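Local coordinates for tRNA-5-methyluridine(54) 2-sulfurtransferase (PDB 3VRH), which catalyses the ATP-dependent 2-thiolation of 5-methyluridine 54 in the T loop of tRNA, a modification that stabilises tRNA at high temperature, at residues R36-Y41 with K68-N73; K111-Y116 with I296-S301; I138-A143 with C275-S280. All coordinates share one frame; numbering follows the deposited sequence.

Contact 1: residues R36-Y41 with K68-N73; sequences RTIERY and KKLGYN
Ile38 reaches from helix 23-40 with both of its branches against the outer end of Tyr72. Its CG2 methyl lies 3.4 Å from Tyr72 OH, while CD1 sits obliquely to the ring, 4.0 Å from Tyr72 CE1. The side chains come from opposite directions, Ile38 CG2 and CD1 meeting the hydroxyl end of Tyr72. With CG1 anti to the carbonyl carbon (chi1 -63°) and the chain extended beyond it, CD1 is carried outward, where it also meets Leu70 CD1 at 4.2 Å. Leu70 CB also lies at the edge of the Tyr72 ring, in its plane. The three side chains form a small apolar patch joining helix 23-40 to the turn after helix 58-69. Replacing Tyr72 by an alanine would probably open a gap beside Ile38 and leave Lys46, which makes a cation-pi contact with the ring, without its aromatic partner. Leu44 touches both Ile38 and Tyr72 and extends the patch. Gly71, with positive phi (102°), forms a Schellman motif after the helix, and the chain then passes Tyr72 into strand 73-80. This helix-turn-strand passage belongs to the alpha/beta nucleotide-binding fold of the PP-loop family, here packed against the preceding helix 23-40.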
ATOM      1  N   ARG A  36      17.730  19.199 -10.954  1.00 30.60           N
ATOM      2  CA  ARG A  36      18.231  18.517  -9.755  1.00 33.58           C
ATOM      3  C   ARG A  36      17.997  17.014  -9.811  1.00 32.58           C
ATOM      4  O   ARG A  36      18.867  16.231  -9.429  1.00 31.81           O
ATOM      5  CB  ARG A  36      17.604  19.117  -8.497  1.00 36.73           C
ATOM      6  CG  ARG A  36      18.113  20.537  -8.215  1.00 44.31           C
ATOM      7  CD  ARG A  36      17.215  21.337  -7.256  1.00 44.98           C
ATOM      8  NE  ARG A  36      17.696  22.716  -7.126  1.00 56.97           N
ATOM      9  CZ  ARG A  36      16.989  23.723  -6.617  1.00 58.09           C
ATOM     10  NH1 ARG A  36      15.750  23.518  -6.179  1.00 55.91           N
ATOM     11  NH2 ARG A  36      17.520  24.942  -6.550  1.00 60.85           N
ATOM     12  N   THR A  37      16.837  16.617 -10.321  1.00 27.38           N
ATOM     13  CA  THR A  37      16.503  15.202 -10.453  1.00 29.47           C
ATOM     14  C   THR A  37      17.392  14.483 -11.444  1.00 29.22           C
ATOM     15  O   THR A  37      17.868  13.383 -11.163  1.00 30.43           O
ATOM     16  CB  THR A  37      15.038  14.998 -10.880  1.00 26.30           C
ATOM     17  OG1 THR A  37      14.185  15.605  -9.910  1.00 25.34           O
ATOM     18  CG2 THR A  37      14.712  13.518 -10.979  1.00 19.87           C
ATOM     19  N   ILE A  38      17.617  15.100 -12.603  1.00 25.54           N
ATOM     20  CA  ILE A  38      18.487  14.518 -13.608  1.00 25.60           C
ATOM     21  C   ILE A  38      19.900  14.310 -13.044  1.00 30.73           C
ATOM     22  O   ILE A  38      20.502  13.254 -13.216  1.00 29.34           O
ATOM     23  CB  ILE A  38      18.547  15.411 -14.854  1.00 32.78           C
ATOM     24  CG1 ILE A  38      17.161  15.498 -15.499  1.00 28.97           C
ATOM     25  CG2 ILE A  38      19.598  14.890 -15.839  1.00 27.81           C
ATOM     26  CD1 ILE A  38      17.059  16.583 -16.556  1.00 26.52           C
ATOM     27  N   GLU A  39      20.408  15.332 -12.366  1.00 31.41           N
ATOM     28  CA  GLU A  39      21.711  15.284 -11.708  1.00 36.40           C
ATOM     29  C   GLU A  39      21.805  14.177 -10.656  1.00 36.31           C
ATOM     30  O   GLU A  39      22.700  13.336 -10.706  1.00 40.47           O
ATOM     31  CB  GLU A  39      21.968  16.626 -11.033  1.00 35.08           C
ATOM     32  CG  GLU A  39      23.380  16.858 -10.573  1.00 47.75           C
ATOM     33  CD  GLU A  39      23.663  18.341 -10.385  1.00 61.78           C
ATOM     34  OE1 GLU A  39      22.856  19.018  -9.697  1.00 60.02           O
ATOM     35  OE2 GLU A  39      24.671  18.834 -10.945  1.00 64.51           O
ATOM     36  N   ARG A  40      20.879  14.179  -9.706  1.00 35.71           N
ATOM     37  CA  ARG A  40      20.946  13.249  -8.584  1.00 36.46           C
ATOM     38  C   ARG A  40      20.976  11.794  -9.009  1.00 41.57           C
ATOM     39  O   ARG A  40      21.702  10.984  -8.420  1.00 36.62           O
ATOM     40  CB  ARG A  40      19.752  13.442  -7.663  1.00 41.28           C
ATOM     41  CG  ARG A  40      19.726  14.770  -6.978  1.00 48.82           C
ATOM     42  CD  ARG A  40      18.332  15.076  -6.517  1.00 46.89           C
ATOM     43  NE  ARG A  40      17.884  14.067  -5.569  1.00 52.61           N
ATOM     44  CZ  ARG A  40      17.110  14.348  -4.537  1.00 53.16           C
ATOM     45  NH1 ARG A  40      16.736  13.388  -3.707  1.00 60.30           N
ATOM     46  NH2 ARG A  40      16.715  15.599  -4.343  1.00 51.30           N
ATOM     47  N   TYR A  41      20.169  11.462 -10.015  1.00 32.96           N
ATOM     48  CA  TYR A  41      20.049  10.078 -10.441  1.00 31.25           C
ATOM     49  C   TYR A  41      20.854   9.785 -11.694  1.00 32.11           C
ATOM     50  O   TYR A  41      20.776   8.684 -12.237  1.00 34.74           O
ATOM     51  CB  TYR A  41      18.575   9.689 -10.618  1.00 32.90           C
ATOM     52  CG  TYR A  41      17.802   9.759  -9.322  1.00 29.97           C
ATOM     53  CD1 TYR A  41      17.976   8.792  -8.335  1.00 35.71           C
ATOM     54  CD2 TYR A  41      16.916  10.795  -9.073  1.00 35.67           C
ATOM     55  CE1 TYR A  41      17.285   8.855  -7.138  1.00 30.17           C
ATOM     56  CE2 TYR A  41      16.209  10.863  -7.877  1.00 32.88           C
ATOM     57  CZ  TYR A  41      16.406   9.895  -6.912  1.00 36.81           C
ATOM     58  OH  TYR A  41      15.712   9.958  -5.724  1.00 40.34           O
ATOM     59  N   LYS A  68      14.057  20.470 -23.230  1.00 29.30           N
ATOM     60  CA  LYS A  68      14.452  21.389 -24.301  1.00 30.81           C
ATOM     61  C   LYS A  68      14.962  22.698 -23.720  1.00 31.71           C
ATOM     62  O   LYS A  68      16.038  23.175 -24.089  1.00 32.88           O
ATOM     63  CB  LYS A  68      13.260  21.678 -25.227  1.00 30.39           C
ATOM     64  CG  LYS A  68      13.607  22.472 -26.481  1.00 28.96           C
ATOM     65  CD  LYS A  68      14.328  21.600 -27.495  1.00 29.89           C
ATOM     66  CE  LYS A  68      14.677  22.412 -28.740  1.00 37.49           C
ATOM     67  NZ  LYS A  68      15.595  21.653 -29.616  1.00 39.82           N
ATOM     68  N   LYS A  69      14.179  23.284 -22.820  1.00 29.03           N
ATOM     69  CA  LYS A  69      14.555  24.545 -22.185  1.00 29.36           C
ATOM     70  C   LYS A  69      15.865  24.403 -21.393  1.00 33.08           C
ATOM     71  O   LYS A  69      16.688  25.320 -21.351  1.00 31.68           O
ATOM     72  CB  LYS A  69      13.425  25.051 -21.301  1.00 28.35           C
ATOM     73  CG  LYS A  69      13.675  26.430 -20.716  1.00 33.09           C
ATOM     74  CD  LYS A  69      12.409  26.999 -20.096  1.00 29.21           C
ATOM     75  CE  LYS A  69      12.663  28.386 -19.514  1.00 28.65           C
ATOM     76  NZ  LYS A  69      11.493  28.983 -18.815  1.00 26.43           N
ATOM     77  N   LEU A  70      16.071  23.232 -20.798  1.00 32.42           N
ATOM     78  CA  LEU A  70      17.299  22.961 -20.055  1.00 31.56           C
ATOM     79  C   LEU A  70      18.507  22.801 -20.966  1.00 35.25           C
ATOM     80  O   LEU A  70      19.638  22.839 -20.498  1.00 36.46           O
ATOM     81  CB  LEU A  70      17.153  21.726 -19.161  1.00 25.32           C
ATOM     82  CG  LEU A  70      16.261  21.940 -17.941  1.00 28.07           C
ATOM     83  CD1 LEU A  70      16.266  20.714 -17.011  1.00 29.55           C
ATOM     84  CD2 LEU A  70      16.709  23.187 -17.193  1.00 31.20           C
ATOM     85  N   GLY A  71      18.270  22.616 -22.259  1.00 31.02           N
ATOM     86  CA  GLY A  71      19.365  22.520 -23.202  1.00 32.69           C
ATOM     87  C   GLY A  71      19.719  21.121 -23.663  1.00 36.08           C
ATOM     88  O   GLY A  71      20.803  20.908 -24.191  1.00 38.87           O
ATOM     89  N   TYR A  72      18.815  20.164 -23.479  1.00 31.66           N
ATOM     90  CA  TYR A  72      19.066  18.803 -23.928  1.00 27.82           C
ATOM     91  C   TYR A  72      18.749  18.613 -25.400  1.00 31.71           C
ATOM     92  O   TYR A  72      18.015  19.403 -25.990  1.00 33.98           O
ATOM     93  CB  TYR A  72      18.292  17.793 -23.065  1.00 33.45           C
ATOM     94  CG  TYR A  72      18.889  17.680 -21.689  1.00 29.32           C
ATOM     95  CD1 TYR A  72      18.524  18.561 -20.688  1.00 31.34           C
ATOM     96  CD2 TYR A  72      19.849  16.721 -21.406  1.00 27.88           C
ATOM     97  CE1 TYR A  72      19.084  18.479 -19.423  1.00 32.25           C
ATOM     98  CE2 TYR A  72      20.419  16.631 -20.154  1.00 33.24           C
ATOM     99  CZ  TYR A  72      20.036  17.516 -19.164  1.00 29.49           C
ATOM    100  OH  TYR A  72      20.596  17.446 -17.912  1.00 30.82           O
ATOM    101  N   ASN A  73      19.313  17.567 -25.994  1.00 33.18           N
ATOM    102  CA  ASN A  73      19.075  17.270 -27.402  1.00 41.41           C
ATOM    103  C   ASN A  73      17.877  16.334 -27.548  1.00 32.09           C
ATOM    104  O   ASN A  73      18.014  15.117 -27.470  1.00 29.74           O
ATOM    105  CB  ASN A  73      20.326  16.655 -28.053  1.00 40.47           C
ATOM    106  CG  ASN A  73      20.080  16.216 -29.485  1.00 42.82           C
ATOM    107  OD1 ASN A  73      19.157  16.699 -30.144  1.00 44.14           O
ATOM    108  ND2 ASN A  73      20.901  15.291 -29.972  1.00 46.33           N
TER

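Contact 2: residues K111-Y116 with I296-S301; sequences KEILGY and INFKVS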
ATOM      1  N   LYS A 111      -2.456   1.976 -36.522  1.00 24.65           N
ATOM      2  CA  LYS A 111      -3.431   1.459 -37.483  1.00 30.29           C
ATOM      3  C   LYS A 111      -2.824   1.315 -38.877  1.00 30.67           C
ATOM      4  O   LYS A 111      -3.176   0.407 -39.616  1.00 30.03           O
ATOM      5  CB  LYS A 111      -4.634   2.397 -37.563  1.00 32.25           C
ATOM      6  CG  LYS A 111      -5.981   1.703 -37.749  1.00 36.19           C
ATOM      7  CD  LYS A 111      -6.228   1.265 -39.177  1.00 39.12           C
ATOM      8  CE  LYS A 111      -7.648   0.725 -39.328  1.00 43.55           C
ATOM      9  NZ  LYS A 111      -8.657   1.612 -38.654  1.00 43.42           N
ATOM     10  N   GLU A 112      -1.917   2.220 -39.236  1.00 27.97           N
ATOM     11  CA  GLU A 112      -1.260   2.143 -40.536  1.00 29.82           C
ATOM     12  C   GLU A 112      -0.261   0.983 -40.643  1.00 31.06           C
ATOM     13  O   GLU A 112      -0.256   0.248 -41.617  1.00 35.26           O
ATOM     14  CB  GLU A 112      -0.632   3.490 -40.913  1.00 29.99           C
ATOM     15  CG  GLU A 112      -1.693   4.554 -41.169  1.00 28.89           C
ATOM     16  CD  GLU A 112      -1.125   5.914 -41.570  1.00 38.19           C
ATOM     17  OE1 GLU A 112       0.098   6.037 -41.836  1.00 35.70           O
ATOM     18  OE2 GLU A 112      -1.920   6.878 -41.612  1.00 37.12           O
ATOM     19  N   ILE A 113       0.559   0.787 -39.626  1.00 30.22           N
ATOM     20  CA  ILE A 113       1.589  -0.233 -39.717  1.00 30.82           C
ATOM     21  C   ILE A 113       1.109  -1.622 -39.285  1.00 37.93           C
ATOM     22  O   ILE A 113       1.666  -2.628 -39.709  1.00 36.51           O
ATOM     23  CB  ILE A 113       2.816   0.149 -38.894  1.00 34.58           C
ATOM     24  CG1 ILE A 113       2.415   0.346 -37.435  1.00 31.87           C
ATOM     25  CG2 ILE A 113       3.479   1.419 -39.475  1.00 32.61           C
ATOM     26  CD1 ILE A 113       3.535   0.145 -36.465  1.00 33.05           C
ATOM     27  N   LEU A 114       0.083  -1.677 -38.442  1.00 34.26           N
ATOM     28  CA  LEU A 114      -0.395  -2.951 -37.925  1.00 32.71           C
ATOM     29  C   LEU A 114      -1.745  -3.349 -38.500  1.00 34.13           C
ATOM     30  O   LEU A 114      -2.168  -4.501 -38.352  1.00 39.23           O
ATOM     31  CB  LEU A 114      -0.464  -2.917 -36.396  1.00 29.70           C
ATOM     32  CG  LEU A 114       0.883  -2.679 -35.709  1.00 32.18           C
ATOM     33  CD1 LEU A 114       0.725  -2.513 -34.204  1.00 34.02           C
ATOM     34  CD2 LEU A 114       1.859  -3.813 -36.035  1.00 36.86           C
ATOM     35  N   GLY A 115      -2.419  -2.395 -39.142  1.00 35.74           N
ATOM     36  CA  GLY A 115      -3.714  -2.635 -39.774  1.00 34.78           C
ATOM     37  C   GLY A 115      -4.935  -2.405 -38.889  1.00 31.69           C
ATOM     38  O   GLY A 115      -6.070  -2.380 -39.373  1.00 38.60           O
ATOM     39  N   TYR A 116      -4.716  -2.234 -37.594  1.00 30.60           N
ATOM     40  CA  TYR A 116      -5.828  -2.127 -36.641  1.00 32.35           C
ATOM     41  C   TYR A 116      -5.598  -1.067 -35.577  1.00 32.23           C
ATOM     42  O   TYR A 116      -4.481  -0.914 -35.051  1.00 32.58           O
ATOM     43  CB  TYR A 116      -6.056  -3.463 -35.926  1.00 36.69           C
ATOM     44  CG  TYR A 116      -6.422  -4.614 -36.831  1.00 37.58           C
ATOM     45  CD1 TYR A 116      -5.446  -5.345 -37.485  1.00 36.68           C
ATOM     46  CD2 TYR A 116      -7.745  -4.976 -37.015  1.00 43.75           C
ATOM     47  CE1 TYR A 116      -5.776  -6.393 -38.309  1.00 40.94           C
ATOM     48  CE2 TYR A 116      -8.089  -6.026 -37.831  1.00 45.12           C
ATOM     49  CZ  TYR A 116      -7.102  -6.735 -38.478  1.00 43.01           C
ATOM     50  OH  TYR A 116      -7.446  -7.786 -39.304  1.00 50.15           O
ATOM     51  N   ILE A 296       9.625  -4.826 -37.949  1.00 38.23           N
ATOM     52  CA  ILE A 296       9.275  -3.474 -38.364  1.00 34.08           C
ATOM     53  C   ILE A 296      10.492  -2.582 -38.261  1.00 37.15           C
ATOM     54  O   ILE A 296      11.160  -2.531 -37.218  1.00 37.01           O
ATOM     55  CB  ILE A 296       8.137  -2.884 -37.534  1.00 37.48           C
ATOM     56  CG1 ILE A 296       6.910  -3.790 -37.610  1.00 39.45           C
ATOM     57  CG2 ILE A 296       7.800  -1.493 -38.028  1.00 33.32           C
ATOM     58  CD1 ILE A 296       5.879  -3.484 -36.575  1.00 34.08           C
ATOM     59  N   ASN A 297      10.790  -1.890 -39.354  1.00 34.05           N
ATOM     60  CA  ASN A 297      11.948  -1.011 -39.406  1.00 34.51           C
ATOM     61  C   ASN A 297      11.509   0.411 -39.110  1.00 34.83           C
ATOM     62  O   ASN A 297      10.828   1.020 -39.925  1.00 32.64           O
ATOM     63  CB  ASN A 297      12.584  -1.085 -40.794  1.00 39.17           C
ATOM     64  CG  ASN A 297      13.966  -0.479 -40.834  1.00 42.46           C
ATOM     65  OD1 ASN A 297      14.392   0.195 -39.895  1.00 37.71           O
ATOM     66  ND2 ASN A 297      14.681  -0.720 -41.929  1.00 47.02           N
ATOM     67  N   PHE A 298      11.892   0.940 -37.947  1.00 30.75           N
ATOM     68  CA  PHE A 298      11.467   2.288 -37.555  1.00 31.87           C
ATOM     69  C   PHE A 298      12.468   3.374 -37.904  1.00 32.40           C
ATOM     70  O   PHE A 298      12.256   4.549 -37.577  1.00 26.97           O
ATOM     71  CB  PHE A 298      11.112   2.361 -36.072  1.00 26.75           C
ATOM     72  CG  PHE A 298       9.834   1.665 -35.728  1.00 30.69           C
ATOM     73  CD1 PHE A 298       8.616   2.227 -36.066  1.00 28.61           C
ATOM     74  CD2 PHE A 298       9.849   0.456 -35.066  1.00 30.74           C
ATOM     75  CE1 PHE A 298       7.448   1.596 -35.753  1.00 26.08           C
ATOM     76  CE2 PHE A 298       8.675  -0.184 -34.747  1.00 30.80           C
ATOM     77  CZ  PHE A 298       7.473   0.382 -35.087  1.00 29.10           C
ATOM     78  N   LYS A 299      13.553   2.976 -38.568  1.00 32.01           N
ATOM     79  CA  LYS A 299      14.552   3.918 -39.049  1.00 29.86           C
ATOM     80  C   LYS A 299      13.935   5.016 -39.934  1.00 33.11           C
ATOM     81  O   LYS A 299      13.146   4.740 -40.846  1.00 32.29           O
ATOM     82  CB  LYS A 299      15.645   3.172 -39.822  1.00 35.71           C
ATOM     83  CG  LYS A 299      16.701   4.082 -40.416  1.00 40.58           C
ATOM     84  CD  LYS A 299      17.515   4.780 -39.338  1.00 37.88           C
ATOM     85  CE  LYS A 299      18.644   5.596 -39.954  1.00 38.77           C
ATOM     86  NZ  LYS A 299      18.152   6.863 -40.572  1.00 42.24           N
ATOM     87  N   VAL A 300      14.281   6.266 -39.641  1.00 30.80           N
ATOM     88  CA  VAL A 300      13.788   7.381 -40.436  1.00 35.33           C
ATOM     89  C   VAL A 300      14.932   8.326 -40.796  1.00 37.28           C
ATOM     90  O   VAL A 300      15.899   8.479 -40.038  1.00 37.91           O
ATOM     91  CB  VAL A 300      12.654   8.171 -39.715  1.00 33.56           C
ATOM     92  CG1 VAL A 300      11.424   7.294 -39.485  1.00 30.56           C
ATOM     93  CG2 VAL A 300      13.147   8.760 -38.401  1.00 30.80           C
ATOM     94  N   SER A 301      14.817   8.969 -41.948  1.00 39.41           N
ATOM     95  CA  SER A 301      15.828   9.940 -42.359  1.00 44.85           C
ATOM     96  C   SER A 301      15.336  11.367 -42.192  1.00 44.34           C
ATOM     97  O   SER A 301      16.114  12.307 -42.330  1.00 40.68           O
ATOM     98  CB  SER A 301      16.275   9.698 -43.806  1.00 41.93           C
ATOM     99  OG  SER A 301      15.168   9.434 -44.644  1.00 42.22           O
TER
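The Phe298 ring carries Ile296 CG2 on one face, 3.5 Å above its plane and offset toward the rim, and receives Ile113 CD1 at its edge, near the plane. The edge contact is made at the far end of the ring, where Phe298 CZ and Ile113 CD1 are 4.2 Å apart, and the two side chains cross at about a right angle. The first torsion of Ile113 (chi1 59°) places CG1 between the backbone N and the carbonyl carbon, and from there the branch extends outward to the ring. The same CD1 also touches Ile296 CD1 at 4.3 Å. Leu114 adds the third apolar pair: its CD2 comes within 4.1 Å of Ile296 CD1, again with the side chains nearly perpendicular. Ile296 thus uses its two branches differently, CG2 covering the ring within its own segment and CD1 meeting Ile113 and Leu114. All the contacts across the two segments are apolar. Beyond the ring, Asn297 OD1 accepts from Lys299 N at 3.2 Å, an Asx turn in which the donor stands 40° above the carbonyl plane. The turn has Phe298 at its middle. The backbone of Phe298 is itself held by helix 127-145 and the residue after it, its N by Asp145 and its O by Asn146. Short helix 110-114 packs against the 296-301 loop, with Val108 of strand 105-109 touching both Ile113 and Phe298, Lys141 and Phe142 of helix 127-145 against the ring, and Phe286 of helix 285-290 packed on both Leu114 and Ile296.

Contact 3: residues I138-A143 with C275-S280; sequences IMNKFA and CRMPSS. With ZN (zinc ion), chain C.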
ATOM      1  N   ILE A 138       6.986  -0.099 -29.352  1.00 25.92           N
ATOM      2  CA  ILE A 138       7.268   0.828 -30.446  1.00 27.03           C
ATOM      3  C   ILE A 138       8.224   1.926 -30.001  1.00 26.91           C
ATOM      4  O   ILE A 138       9.121   2.301 -30.747  1.00 24.95           O
ATOM      5  CB  ILE A 138       5.981   1.446 -31.018  1.00 21.94           C
ATOM      6  CG1 ILE A 138       5.140   0.371 -31.706  1.00 27.67           C
ATOM      7  CG2 ILE A 138       6.315   2.573 -32.007  1.00 26.85           C
ATOM      8  CD1 ILE A 138       3.817   0.883 -32.288  1.00 28.74           C
ATOM      9  N   MET A 139       8.031   2.432 -28.779  1.00 26.43           N
ATOM     10  CA  MET A 139       8.900   3.474 -28.243  1.00 30.04           C
ATOM     11  C   MET A 139      10.327   2.961 -28.224  1.00 27.07           C
ATOM     12  O   MET A 139      11.251   3.652 -28.639  1.00 24.59           O
ATOM     13  CB  MET A 139       8.524   3.866 -26.807  1.00 28.37           C
ATOM     14  CG  MET A 139       7.282   4.721 -26.654  1.00 33.52           C
ATOM     15  SD  MET A 139       6.790   4.688 -24.914  1.00 38.85           S
ATOM     16  CE  MET A 139       8.290   5.282 -24.157  1.00 21.10           C
ATOM     17  N   ASN A 140      10.492   1.743 -27.723  1.00 25.03           N
ATOM     18  CA  ASN A 140      11.819   1.189 -27.595  1.00 29.36           C
ATOM     19  C   ASN A 140      12.451   0.838 -28.936  1.00 26.16           C
ATOM     20  O   ASN A 140      13.595   1.164 -29.161  1.00 26.86           O
ATOM     21  CB  ASN A 140      11.839  -0.014 -26.651  1.00 27.36           C
ATOM     22  CG  ASN A 140      13.238  -0.584 -26.486  1.00 30.60           C
ATOM     23  OD1 ASN A 140      14.097   0.008 -25.838  1.00 28.59           O
ATOM     24  ND2 ASN A 140      13.467  -1.729 -27.080  1.00 28.46           N
ATOM     25  N   LYS A 141      11.714   0.174 -29.819  1.00 27.58           N
ATOM     26  CA  LYS A 141      12.289  -0.188 -31.113  1.00 29.35           C
ATOM     27  C   LYS A 141      12.577   1.032 -31.992  1.00 29.44           C
ATOM     28  O   LYS A 141      13.518   1.012 -32.783  1.00 30.18           O
ATOM     29  CB  LYS A 141      11.429  -1.206 -31.871  1.00 30.52           C
ATOM     30  CG  LYS A 141      12.154  -1.787 -33.091  1.00 28.45           C
ATOM     31  CD  LYS A 141      11.514  -3.055 -33.628  1.00 31.30           C
ATOM     32  CE  LYS A 141      12.505  -3.818 -34.506  1.00 33.78           C
ATOM     33  NZ  LYS A 141      13.241  -2.889 -35.431  1.00 33.92           N
ATOM     34  N   PHE A 142      11.787   2.094 -31.832  1.00 25.69           N
ATOM     35  CA  PHE A 142      12.013   3.334 -32.566  1.00 25.52           C
ATOM     36  C   PHE A 142      13.262   4.015 -32.053  1.00 29.93           C
ATOM     37  O   PHE A 142      14.055   4.547 -32.828  1.00 27.12           O
ATOM     38  CB  PHE A 142      10.823   4.296 -32.438  1.00 25.70           C
ATOM     39  CG  PHE A 142      10.959   5.529 -33.286  1.00 26.39           C
ATOM     40  CD1 PHE A 142      11.674   6.627 -32.833  1.00 22.64           C
ATOM     41  CD2 PHE A 142      10.396   5.574 -34.555  1.00 23.42           C
ATOM     42  CE1 PHE A 142      11.814   7.746 -33.621  1.00 25.05           C
ATOM     43  CE2 PHE A 142      10.532   6.695 -35.336  1.00 22.54           C
ATOM     44  CZ  PHE A 142      11.244   7.779 -34.867  1.00 23.17           C
ATOM     45  N   ALA A 143      13.421   4.026 -30.733  1.00 27.28           N
ATOM     46  CA  ALA A 143      14.608   4.613 -30.129  1.00 30.00           C
ATOM     47  C   ALA A 143      15.835   3.834 -30.579  1.00 28.02           C
ATOM     48  O   ALA A 143      16.881   4.407 -30.861  1.00 31.85           O
ATOM     49  CB  ALA A 143      14.503   4.575 -28.607  1.00 30.10           C
ATOM     50  N   CYS A 275      11.900 -10.054 -34.742  1.00 42.41           N
ATOM     51  CA  CYS A 275      12.329  -8.665 -34.792  1.00 39.14           C
ATOM     52  C   CYS A 275      13.644  -8.475 -34.059  1.00 43.31           C
ATOM     53  O   CYS A 275      14.226  -7.386 -34.085  1.00 40.44           O
ATOM     54  CB  CYS A 275      11.267  -7.771 -34.152  1.00 41.82           C
ATOM     55  SG  CYS A 275      11.245  -7.878 -32.320  1.00 45.21           S
ATOM     56  N   ARG A 276      14.086  -9.533 -33.384  1.00 47.13           N
ATOM     57  CA  ARG A 276      15.369  -9.554 -32.685  1.00 45.38           C
ATOM     58  C   ARG A 276      15.453  -8.605 -31.502  1.00 44.84           C
ATOM     59  O   ARG A 276      16.543  -8.305 -31.020  1.00 46.79           O
ATOM     60  CB  ARG A 276      16.529  -9.299 -33.650  1.00 49.35           C
ATOM     61  CG  ARG A 276      16.829 -10.460 -34.610  1.00 57.52           C
ATOM     62  CD  ARG A 276      18.006 -10.084 -35.492  1.00 57.48           C
ATOM     63  NE  ARG A 276      17.988  -8.639 -35.682  1.00 65.34           N
ATOM     64  CZ  ARG A 276      17.512  -8.019 -36.757  1.00 66.81           C
ATOM     65  NH1 ARG A 276      17.039  -8.715 -37.790  1.00 67.20           N
ATOM     66  NH2 ARG A 276      17.523  -6.696 -36.794  1.00 64.06           N
ATOM     67  N   MET A 277      14.305  -8.130 -31.036  1.00 42.49           N
ATOM     68  CA  MET A 277      14.274  -7.322 -29.824  1.00 43.12           C
ATOM     69  C   MET A 277      14.095  -8.291 -28.661  1.00 43.69           C
ATOM     70  O   MET A 277      13.579  -9.387 -28.861  1.00 45.15           O
ATOM     71  CB  MET A 277      13.144  -6.286 -29.891  1.00 39.34           C
ATOM     72  CG  MET A 277      13.291  -5.311 -31.070  1.00 34.31           C
ATOM     73  SD  MET A 277      14.871  -4.446 -31.070  1.00 41.26           S
ATOM     74  CE  MET A 277      14.681  -3.339 -29.678  1.00 40.48           C
ATOM     75  N   PRO A 278      14.550  -7.906 -27.456  1.00 45.36           N
ATOM     76  CA  PRO A 278      14.565  -8.805 -26.291  1.00 48.17           C
ATOM     77  C   PRO A 278      13.277  -9.590 -26.143  1.00 51.84           C
ATOM     78  O   PRO A 278      12.184  -9.051 -26.310  1.00 47.92           O
ATOM     79  CB  PRO A 278      14.749  -7.859 -25.097  1.00 47.33           C
ATOM     80  CG  PRO A 278      15.022  -6.465 -25.701  1.00 51.09           C
ATOM     81  CD  PRO A 278      15.234  -6.635 -27.168  1.00 45.19           C
ATOM     82  N   SER A 279      13.420 -10.876 -25.855  1.00 60.20           N
ATOM     83  CA  SER A 279      12.275 -11.759 -25.772  1.00 55.91           C
ATOM     84  C   SER A 279      12.456 -12.848 -24.721  1.00 66.14           C
ATOM     85  O   SER A 279      13.437 -13.599 -24.743  1.00 63.17           O
ATOM     86  CB  SER A 279      12.022 -12.398 -27.128  1.00 50.06           C
ATOM     87  OG  SER A 279      10.975 -13.340 -27.036  1.00 55.50           O
ATOM     88  N   SER A 280      11.509 -12.916 -23.790  1.00 68.02           N
ATOM     89  CA  SER A 280      11.350 -14.105 -22.964  1.00 73.65           C
ATOM     90  C   SER A 280      10.454 -15.024 -23.784  1.00 71.59           C
ATOM     91  O   SER A 280       9.348 -14.641 -24.182  1.00 75.21           O
ATOM     92  CB  SER A 280      10.722 -13.772 -21.605  1.00 73.03           C
ATOM     93  OG  SER A 280       9.357 -13.405 -21.734  1.00 79.11           O
TER
HETATM   94 ZN    ZN C 402       9.450  -9.654 -31.808  1.00 39.98          ZN
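Helical residues 138-143 face an irregular loop, 275-280, with Lys141 and Met277 the closest pair of backbones at 7.5 Å between CA atoms. The Met277 side chain reaches toward the helix, folded at chi2 (-56°) and chi3 (-71°). That fold presents two different parts of the side chain to the helix: CG to Lys141 and the terminal methyl to Asn140. The Lys141 contact is with the aliphatic stem, Met277 CG lying 3.8 Å from Lys141 CE and equally close to CD. At the other end, Met277 CE is 3.3 Å from Asn140 ND2, a close approach of a methyl to an amide nitrogen. Asn140 spends its polar atoms elsewhere, OD1 accepting from Ile190 N and ND2 donating to Lys188 O, so both ends of the buried amide are satisfied and its rotation is fixed. The stem of Lys141 also passes Cys275, with CE 4.2 Å from Cys275 CB and 4.0 Å from Cys275 O. Bent at chi4 (-44°), the lysine delivers NZ to the carboxylates of Asp145 and Glu295, which probably balance its buried charge, and to Ile296 O; Glu295 also pairs with Arg276. Cys275 SG is a zinc ligand in a four-cysteine site with Cys272, Cys284 and Cys287, although the position of this sulfur is less certain. The chemistry is thus split: the zinc-bound sulfur lies on the loop, and the lysine ammonium is drawn off to carboxylates. The zinc-binding loop accordingly meets helix 127-145 by van der Waals contact, Met277 and Cys275 touching the lysine stem and Met277 also the Asn140 amide, while the polar ends of both helix residues are bonded elsewhere.

How the contacts relate
Contacts 2 and 3 are neighbours, their centres 13 Å apart; helix 127-145 supplies one segment of contact 3 and packs against the 296-301 loop of contact 2. Lys141 NZ probably donates to Ile296 O at 2.8 Å, and Phe298 CD2 packs 3.8 Å from Lys141 CG. Contact 3 is nested within the loop that contact 2 closes, and the zinc bound by Cys275 lies about 9 Å from the side chain of Ile296. Contact 1 stands apart, its centre 30 Å from that of contact 2 and 26 Å from that of contact 3. The side chain of Ile38 is about 11 Å from that of ATP-binding Gly154; that of Asn140 is about 12 Å from bicine, and Met139 packs on ATP-binding Ala53 and Ile79.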